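Local coordinates for Cow rumen GH26 endo-mannanase (Metagenome, PDB 6UEH), which probably hydrolyses internal beta-1,4-mannosidic linkages of mannans such as galactomannan, as a GH26 endo-mannanase carrying an accessory CBM6-type domain, at residues 23-28 against 34-39. Sequence-based numbering, arbitrary orientation.
Sequences PWTSVY and GMYSGK. With CA (calcium ion), chain B.
T25 meets Y36 through its methyl: CG2 of T25 lies 3.4 Å from OH of Y36, and CB of T25 follows at 3.7 Å from the same oxygen. The two side chains run at a slant to each other. Further back along the phenol, the backbone of T25 takes over, its O sitting at the ring edge near the ring plane, 3.9 Å from CE2 of Y36. With CG of Y36 lying between the backbone N and the carbonyl carbon (chi1 48°), the ring reaches toward 23-28. The T25 methyl also touches the carbonyl of K39, CG2 to O 3.8 Å. P23 packs its ring loosely on the start of the K39 side chain, CG of P23 to CB of K39 4.3 Å, while the lysine's extended chain leads away. All this is surface packing within the long loop joining strands 10-13 and 42-44 of the CBM6 beta-sandwich. One residue past Y36, O of S37 binds a calcium ion at 2.4 Å; E13, E15, G40 and D126 supply further ligands. K31, from between the segments, hydrogen-bonds that ring-edge oxygen, O of T25, and W24 sets its indole edge-to-face with Y43.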
loop_
_atom_site.group_PDB
_atom_site.type_symbol
_atom_site.label_atom_id
_atom_site.label_comp_id
_atom_site.label_asym_id
_atom_site.label_seq_id
_atom_site.Cartn_x
_atom_site.Cartn_y
_atom_site.Cartn_z
ATOM N N PRO A 23 20.261 -26.120 27.667
ATOM C CA PRO A 23 20.963 -25.008 27.014
ATOM C C PRO A 23 22.136 -25.472 26.155
ATOM O O PRO A 23 22.851 -26.401 26.534
ATOM C CB PRO A 23 21.463 -24.162 28.195
ATOM C CG PRO A 23 20.576 -24.531 29.333
ATOM C CD PRO A 23 20.261 -25.983 29.134
ATOM N N TRP A 24 22.314 -24.827 25.007
ATOM C CA TRP A 24 23.467 -25.066 24.146
ATOM C C TRP A 24 24.570 -24.070 24.477
ATOM O O TRP A 24 24.288 -22.960 24.923
ATOM C CB TRP A 24 23.083 -24.936 22.669
ATOM C CG TRP A 24 22.065 -25.927 22.199
ATOM C CD1 TRP A 24 20.733 -25.942 22.497
ATOM C CD2 TRP A 24 22.295 -27.039 21.327
ATOM N NE1 TRP A 24 20.120 -27.002 21.872
ATOM C CE2 TRP A 24 21.058 -27.690 21.147
ATOM C CE3 TRP A 24 23.427 -27.549 20.686
ATOM C CZ2 TRP A 24 20.923 -28.827 20.350
ATOM C CZ3 TRP A 24 23.291 -28.677 19.892
ATOM C CH2 TRP A 24 22.050 -29.304 19.734
ATOM N N THR A 25 25.823 -24.456 24.255
ATOM C CA THR A 25 26.932 -23.529 24.453
ATOM C C THR A 25 27.738 -23.342 23.169
ATOM O O THR A 25 28.609 -22.481 23.097
ATOM C CB THR A 25 27.860 -23.993 25.583
ATOM O OG1 THR A 25 28.352 -25.307 25.297
ATOM C CG2 THR A 25 27.101 -24.012 26.906
ATOM N N SER A 26 27.440 -24.155 22.161
ATOM C CA SER A 26 27.974 -23.953 20.816
ATOM C C SER A 26 27.095 -24.677 19.803
ATOM O O SER A 26 26.334 -25.576 20.166
ATOM C CB SER A 26 29.422 -24.443 20.713
ATOM O OG SER A 26 29.501 -25.849 20.838
ATOM N N VAL A 27 27.181 -24.270 18.540
ATOM C CA VAL A 27 26.492 -24.990 17.478
ATOM C C VAL A 27 27.364 -26.184 17.129
ATOM O O VAL A 27 28.119 -26.165 16.152
ATOM C CB VAL A 27 26.230 -24.109 16.242
ATOM C CG1 VAL A 27 25.328 -24.834 15.249
ATOM C CG2 VAL A 27 25.596 -22.794 16.666
ATOM N N TYR A 28 27.255 -27.214 17.963
ATOM C CA TYR A 28 28.167 -28.350 17.966
ATOM C C TYR A 28 29.619 -27.885 18.091
ATOM O O TYR A 28 30.050 -27.507 19.181
ATOM C CB TYR A 28 27.941 -29.214 16.725
ATOM C CG TYR A 28 26.578 -29.873 16.760
ATOM C CD1 TYR A 28 26.363 -31.026 17.501
ATOM C CD2 TYR A 28 25.497 -29.317 16.086
ATOM C CE1 TYR A 28 25.116 -31.622 17.553
ATOM C CE2 TYR A 28 24.247 -29.906 16.131
ATOM C CZ TYR A 28 24.062 -31.058 16.867
ATOM O OH TYR A 28 22.820 -31.649 16.915
ATOM N N GLY A 34 31.544 -14.000 21.029
ATOM C CA GLY A 34 31.036 -13.143 22.083
ATOM C C GLY A 34 30.612 -13.927 23.309
ATOM O O GLY A 34 31.143 -15.001 23.588
ATOM N N MET A 35 29.647 -13.386 24.044
ATOM C CA MET A 35 29.189 -14.003 25.282
ATOM C C MET A 35 27.669 -14.072 25.346
ATOM O O MET A 35 26.990 -13.049 25.236
ATOM C CB MET A 35 29.718 -13.226 26.489
ATOM C CG MET A 35 29.219 -13.745 27.829
ATOM S SD MET A 35 30.197 -15.124 28.456
ATOM C CE MET A 35 29.494 -15.315 30.089
ATOM N N TYR A 36 27.135 -15.277 25.525
ATOM C CA TYR A 36 25.701 -15.436 25.716
ATOM C C TYR A 36 25.308 -15.078 27.146
ATOM O O TYR A 36 26.139 -15.113 28.059
ATOM C CB TYR A 36 25.252 -16.866 25.385
ATOM C CG TYR A 36 26.086 -17.961 26.020
ATOM C CD1 TYR A 36 26.088 -18.159 27.398
ATOM C CD2 TYR A 36 26.857 -18.812 25.237
ATOM C CE1 TYR A 36 26.847 -19.164 27.978
ATOM C CE2 TYR A 36 27.615 -19.820 25.807
ATOM C CZ TYR A 36 27.607 -19.991 27.175
ATOM O OH TYR A 36 28.360 -20.992 27.743
ATOM N N SER A 37 24.043 -14.724 27.331
ATOM C CA SER A 37 23.504 -14.477 28.657
ATOM C C SER A 37 23.041 -15.799 29.267
ATOM O O SER A 37 22.625 -16.705 28.549
ATOM C CB SER A 37 22.349 -13.474 28.590
ATOM O OG SER A 37 21.826 -13.204 29.876
ATOM N N GLY A 38 23.126 -15.913 30.587
ATOM C CA GLY A 38 22.691 -17.122 31.261
ATOM C C GLY A 38 23.595 -18.314 31.004
ATOM O O GLY A 38 24.800 -18.160 30.803
ATOM N N LYS A 39 23.011 -19.508 30.998
ATOM C CA LYS A 39 23.790 -20.738 30.907
ATOM C C LYS A 39 24.122 -21.124 29.469
ATOM O O LYS A 39 24.949 -22.002 29.231
ATOM C CB LYS A 39 23.045 -21.885 31.592
ATOM C CG LYS A 39 22.868 -21.695 33.090
ATOM C CD LYS A 39 22.132 -22.869 33.714
ATOM C CE LYS A 39 22.031 -22.714 35.224
ATOM N NZ LYS A 39 21.293 -23.846 35.852
HETATM CA CA CA B . 20.812 -17.286 27.114
#